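Local coordinates for protein beta-N-acetylhexosaminidase (Thermotoga neapolitana, PDB 5BZA) that probably hydrolyses terminal non-reducing N-acetyl-D-hexosamine residues from N-acetyl-beta-D-hexosaminides, as a member of glycosyl hydrolase family 3, at residues B[342-354]-B[374-388]. Numbering follows the deposited sequence.
With CD (cadmium ion), chain T.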
# COMPACT_ATOMS: atom_id res chain seq x y z
N LEU B 342 3.34 -36.11 15.82
CA LEU B 342 4.45 -35.97 14.86
C LEU B 342 4.92 -34.52 14.81
O LEU B 342 6.01 -34.20 14.32
CB LEU B 342 4.02 -36.36 13.44
CG LEU B 342 3.58 -37.74 12.94
CD1 LEU B 342 3.33 -37.65 11.45
CD2 LEU B 342 4.63 -38.78 13.23
N LEU B 343 4.07 -33.63 15.31
CA LEU B 343 4.20 -32.22 15.00
C LEU B 343 5.35 -31.50 15.76
O LEU B 343 5.79 -30.41 15.35
CB LEU B 343 2.84 -31.54 15.21
CG LEU B 343 1.82 -32.07 14.17
CD1 LEU B 343 0.48 -31.34 14.25
CD2 LEU B 343 2.34 -32.03 12.71
N GLY B 344 5.82 -32.06 16.88
CA GLY B 344 6.96 -31.52 17.60
C GLY B 344 8.31 -31.91 17.02
O GLY B 344 9.32 -31.61 17.62
N ARG B 345 8.35 -32.60 15.88
CA ARG B 345 9.64 -33.03 15.30
C ARG B 345 10.27 -31.96 14.46
O ARG B 345 9.61 -30.98 14.14
CB ARG B 345 9.47 -34.27 14.42
CG ARG B 345 8.89 -35.49 15.09
CD ARG B 345 8.71 -36.59 14.03
NE ARG B 345 8.17 -37.85 14.56
CZ ARG B 345 7.95 -38.95 13.83
NH1 ARG B 345 8.27 -38.96 12.54
NH2 ARG B 345 7.44 -40.03 14.40
N GLU B 346 11.49 -32.20 13.97
CA GLU B 346 12.15 -31.17 13.17
C GLU B 346 11.69 -31.41 11.73
O GLU B 346 11.52 -32.55 11.29
CB GLU B 346 13.68 -31.28 13.26
CG GLU B 346 14.27 -31.38 14.68
CD GLU B 346 15.69 -31.97 14.65
OE1 GLU B 346 15.92 -33.06 15.23
OE2 GLU B 346 16.56 -31.40 13.92
N VAL B 347 11.49 -30.33 10.97
CA VAL B 347 10.79 -30.45 9.71
C VAL B 347 11.77 -30.18 8.59
O VAL B 347 12.62 -29.31 8.69
CB VAL B 347 9.55 -29.48 9.60
CG1 VAL B 347 8.95 -29.50 8.23
CG2 VAL B 347 8.47 -29.86 10.61
N VAL B 348 11.63 -30.97 7.53
CA VAL B 348 12.39 -30.74 6.33
C VAL B 348 11.40 -30.10 5.36
O VAL B 348 10.29 -30.65 5.15
CB VAL B 348 12.96 -32.07 5.77
CG1 VAL B 348 13.57 -31.82 4.41
CG2 VAL B 348 14.03 -32.59 6.71
N LEU B 349 11.80 -29.01 4.72
CA LEU B 349 10.86 -28.26 3.88
C LEU B 349 11.23 -28.40 2.43
O LEU B 349 12.35 -28.04 2.01
CB LEU B 349 10.86 -26.77 4.23
CG LEU B 349 10.40 -26.26 5.60
CD1 LEU B 349 10.52 -24.74 5.65
CD2 LEU B 349 8.97 -26.72 5.92
N LEU B 350 10.27 -28.86 1.64
CA LEU B 350 10.48 -28.99 0.22
C LEU B 350 9.67 -27.89 -0.40
O LEU B 350 8.43 -27.89 -0.31
CB LEU B 350 10.03 -30.37 -0.30
CG LEU B 350 10.86 -31.57 0.16
CD1 LEU B 350 10.36 -32.91 -0.40
CD2 LEU B 350 12.30 -31.33 -0.25
N VAL B 351 10.36 -26.96 -1.03
CA VAL B 351 9.69 -25.75 -1.48
C VAL B 351 9.98 -25.53 -2.95
O VAL B 351 11.14 -25.57 -3.33
CB VAL B 351 10.14 -24.50 -0.66
CG1 VAL B 351 9.55 -23.23 -1.25
CG2 VAL B 351 9.77 -24.67 0.83
N PRO B 352 8.93 -25.30 -3.78
CA PRO B 352 9.09 -24.98 -5.21
C PRO B 352 10.19 -23.95 -5.41
O PRO B 352 10.26 -22.99 -4.66
CB PRO B 352 7.73 -24.42 -5.61
CG PRO B 352 6.77 -25.13 -4.70
CD PRO B 352 7.51 -25.37 -3.39
N SER B 353 11.02 -24.18 -6.43
CA SER B 353 12.23 -23.40 -6.69
C SER B 353 12.08 -21.94 -7.06
O SER B 353 13.07 -21.20 -6.95
CB SER B 353 13.04 -24.06 -7.80
OG SER B 353 14.19 -23.29 -8.10
N ASN B 354 10.90 -21.49 -7.48
CA ASN B 354 10.75 -20.05 -7.80
C ASN B 354 11.69 -19.60 -8.93
O ASN B 354 12.85 -19.22 -8.67
CB ASN B 354 11.01 -19.19 -6.55
CG ASN B 354 11.17 -17.68 -6.87
OD1 ASN B 354 10.64 -17.17 -7.87
ND2 ASN B 354 11.93 -16.98 -6.02
N ALA B 374 7.08 -20.95 8.18
CA ALA B 374 7.13 -22.28 8.78
C ALA B 374 7.93 -22.20 10.06
O ALA B 374 7.56 -22.82 11.06
CB ALA B 374 7.73 -23.29 7.81
N LYS B 375 9.02 -21.44 10.03
CA LYS B 375 9.86 -21.28 11.22
C LYS B 375 9.16 -20.73 12.48
O LYS B 375 9.61 -21.05 13.60
CB LYS B 375 11.06 -20.40 10.89
CG LYS B 375 12.12 -21.18 10.12
CD LYS B 375 13.21 -20.29 9.57
CE LYS B 375 14.24 -21.13 8.84
NZ LYS B 375 15.09 -20.31 7.91
N ARG B 376 8.07 -19.96 12.34
CA ARG B 376 7.29 -19.50 13.53
C ARG B 376 6.59 -20.63 14.28
O ARG B 376 6.30 -20.53 15.48
CB ARG B 376 6.21 -18.49 13.11
CG ARG B 376 6.75 -17.27 12.42
CD ARG B 376 5.68 -16.18 12.30
NE ARG B 376 5.20 -15.68 13.59
CZ ARG B 376 5.70 -14.62 14.24
NH1 ARG B 376 6.70 -13.91 13.72
NH2 ARG B 376 5.17 -14.27 15.40
N PHE B 377 6.34 -21.73 13.56
CA PHE B 377 5.46 -22.81 14.01
C PHE B 377 6.20 -24.14 14.23
O PHE B 377 5.76 -24.98 15.03
CB PHE B 377 4.34 -23.02 12.99
CG PHE B 377 3.41 -21.85 12.84
CD1 PHE B 377 2.32 -21.68 13.71
CD2 PHE B 377 3.61 -20.92 11.84
CE1 PHE B 377 1.46 -20.59 13.57
CE2 PHE B 377 2.74 -19.83 11.71
CZ PHE B 377 1.67 -19.67 12.57
N PHE B 378 7.29 -24.34 13.51
CA PHE B 378 7.97 -25.64 13.55
C PHE B 378 9.45 -25.47 13.65
O PHE B 378 10.01 -24.56 13.04
CB PHE B 378 7.63 -26.50 12.26
CG PHE B 378 6.17 -26.80 12.11
CD1 PHE B 378 5.62 -27.87 12.79
CD2 PHE B 378 5.34 -25.96 11.41
CE1 PHE B 378 4.28 -28.12 12.72
CE2 PHE B 378 3.98 -26.19 11.36
CZ PHE B 378 3.46 -27.27 12.02
N LYS B 379 10.11 -26.38 14.38
CA LYS B 379 11.56 -26.46 14.25
C LYS B 379 11.86 -26.95 12.82
O LYS B 379 11.23 -27.89 12.30
CB LYS B 379 12.18 -27.40 15.28
CG LYS B 379 11.55 -27.34 16.62
CD LYS B 379 12.30 -28.24 17.60
CE LYS B 379 11.50 -29.51 17.76
NZ LYS B 379 12.14 -30.50 18.65
N VAL B 380 12.79 -26.27 12.17
CA VAL B 380 13.12 -26.58 10.80
C VAL B 380 14.56 -27.09 10.70
O VAL B 380 15.50 -26.36 11.05
CB VAL B 380 12.93 -25.35 9.92
CG1 VAL B 380 13.45 -25.59 8.52
CG2 VAL B 380 11.44 -24.94 9.92
N ARG B 381 14.73 -28.33 10.23
CA ARG B 381 16.06 -28.91 10.03
C ARG B 381 16.69 -28.52 8.71
O ARG B 381 17.89 -28.25 8.65
CB ARG B 381 16.07 -30.44 10.10
CG ARG B 381 17.53 -30.96 10.08
CD ARG B 381 17.67 -32.45 10.28
NE ARG B 381 17.21 -32.89 11.59
CZ ARG B 381 17.24 -34.16 11.98
NH1 ARG B 381 17.72 -35.09 11.16
NH2 ARG B 381 16.79 -34.51 13.17
N ASP B 382 15.90 -28.49 7.63
CA ASP B 382 16.49 -28.08 6.35
C ASP B 382 15.48 -27.47 5.40
O ASP B 382 14.29 -27.66 5.55
CB ASP B 382 17.15 -29.30 5.68
CG ASP B 382 18.23 -28.91 4.68
OD1 ASP B 382 18.19 -27.78 4.13
OD2 ASP B 382 19.15 -29.74 4.47
N VAL B 383 15.98 -26.72 4.42
CA VAL B 383 15.11 -26.15 3.40
C VAL B 383 15.67 -26.54 2.04
O VAL B 383 16.79 -26.14 1.69
CB VAL B 383 15.00 -24.62 3.49
CG1 VAL B 383 14.20 -24.09 2.33
CG2 VAL B 383 14.37 -24.22 4.79
N ILE B 384 14.88 -27.31 1.29
CA ILE B 384 15.27 -27.81 -0.03
C ILE B 384 14.35 -27.26 -1.08
O ILE B 384 13.12 -27.38 -0.99
CB ILE B 384 15.26 -29.36 -0.11
CG1 ILE B 384 16.22 -29.98 0.92
CG2 ILE B 384 15.63 -29.86 -1.54
CD1 ILE B 384 15.97 -31.46 1.11
N ARG B 385 14.95 -26.68 -2.10
CA ARG B 385 14.19 -26.04 -3.15
C ARG B 385 14.15 -27.02 -4.35
O ARG B 385 15.19 -27.37 -4.89
CB ARG B 385 14.86 -24.72 -3.52
CG ARG B 385 14.74 -23.63 -2.43
CD ARG B 385 13.30 -23.22 -2.11
NE ARG B 385 13.32 -21.77 -1.93
CZ ARG B 385 12.53 -20.91 -2.55
NH1 ARG B 385 11.60 -21.32 -3.40
NH2 ARG B 385 12.67 -19.63 -2.31
N TYR B 386 12.98 -27.54 -4.70
CA TYR B 386 12.93 -28.51 -5.79
C TYR B 386 12.39 -27.90 -7.08
O TYR B 386 11.79 -26.83 -7.08
CB TYR B 386 12.08 -29.72 -5.41
CG TYR B 386 10.60 -29.46 -5.32
CD1 TYR B 386 10.03 -28.85 -4.20
CD2 TYR B 386 9.76 -29.85 -6.36
CE1 TYR B 386 8.64 -28.64 -4.14
CE2 TYR B 386 8.40 -29.64 -6.30
CZ TYR B 386 7.84 -29.05 -5.21
OH TYR B 386 6.47 -28.87 -5.22
N ASP B 387 12.59 -28.61 -8.18
CA ASP B 387 12.14 -28.15 -9.49
C ASP B 387 10.72 -28.67 -9.71
O ASP B 387 10.46 -29.86 -9.51
CB ASP B 387 13.12 -28.67 -10.55
CG ASP B 387 12.75 -28.30 -11.97
OD1 ASP B 387 11.63 -27.79 -12.24
OD2 ASP B 387 13.62 -28.57 -12.82
N ILE B 388 9.80 -27.79 -10.10
CA ILE B 388 8.41 -28.21 -10.20
C ILE B 388 8.22 -29.15 -11.40
O ILE B 388 7.37 -30.05 -11.37
CB ILE B 388 7.40 -27.02 -10.28
CG1 ILE B 388 7.67 -26.15 -11.51
CG2 ILE B 388 7.38 -26.20 -8.96
CD1 ILE B 388 6.58 -25.13 -11.74
CD CD T . 14.54 -34.21 16.52
O HOH W 1 8.65 -28.79 15.32
O HOH W 2 5.70 -27.44 16.26
O HOH W 3 12.79 -35.28 17.84
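Glu-346 and Arg-381 form a salt bridge in which NE of Arg-381 lies 2.8 Å from OE2 of Glu-346. The oxygen sits near the guanidinium plane, yet the nitrogen approaches from above the carboxylate, and the two planes are turned 51° apart. OE1 of Glu-346 binds the cadmium ion at 2.2 Å, joined there by Glu-398 and a water; the arginine thus steadies a metal ligand and would probably offset part of its charge. With CG of Arg-381 anti to the backbone N (chi1 -172°) and a bend at chi3, NE is brought back to the carboxylate.

Strands 347-352 and 380-386 run parallel, 29° apart, and a beta bulge shifts their register between Val-347 and Val-348. Just past it the bonds are straighter, Ile-384 N meeting Leu-349 O at 2.7 Å, whereas Tyr-386 N reaches Val-351 O on a more bent path. Helix 364-377 leads into strand 380-386, completing a right-handed beta-alpha-beta crossover from strand 347-352 in the C-terminal domain's mixed sheet. On the helix side, Leu-349 CD1 touches Ala-374 CB at 3.8 Å and also reaches Val-380 and Val-383. On the other sheet face, Leu-350 CD2 packs against Ile-384 CB at 3.6 Å.

Pro-352 places CA over one face of the Tyr-386 ring, a CH-pi contact 4.3 Å from the centroid, while Tyr-386 OH bonds Phe-403 O on the next strand. Arg-385 lies alongside Val-351, Arg-385 CD being 3.7 Å from Val-351 CB, and Asp-368 of the crossover helix pairs with its NH2. With an alanine at Arg-385, Asp-368 would probably lose this cationic mate and the flank of Val-351 would probably be uncovered. Farther back, Phe-401 and Phe-459 meet the Phe-378 ring edge-to-face, and Phe-378 CB touches Val-347 CG2.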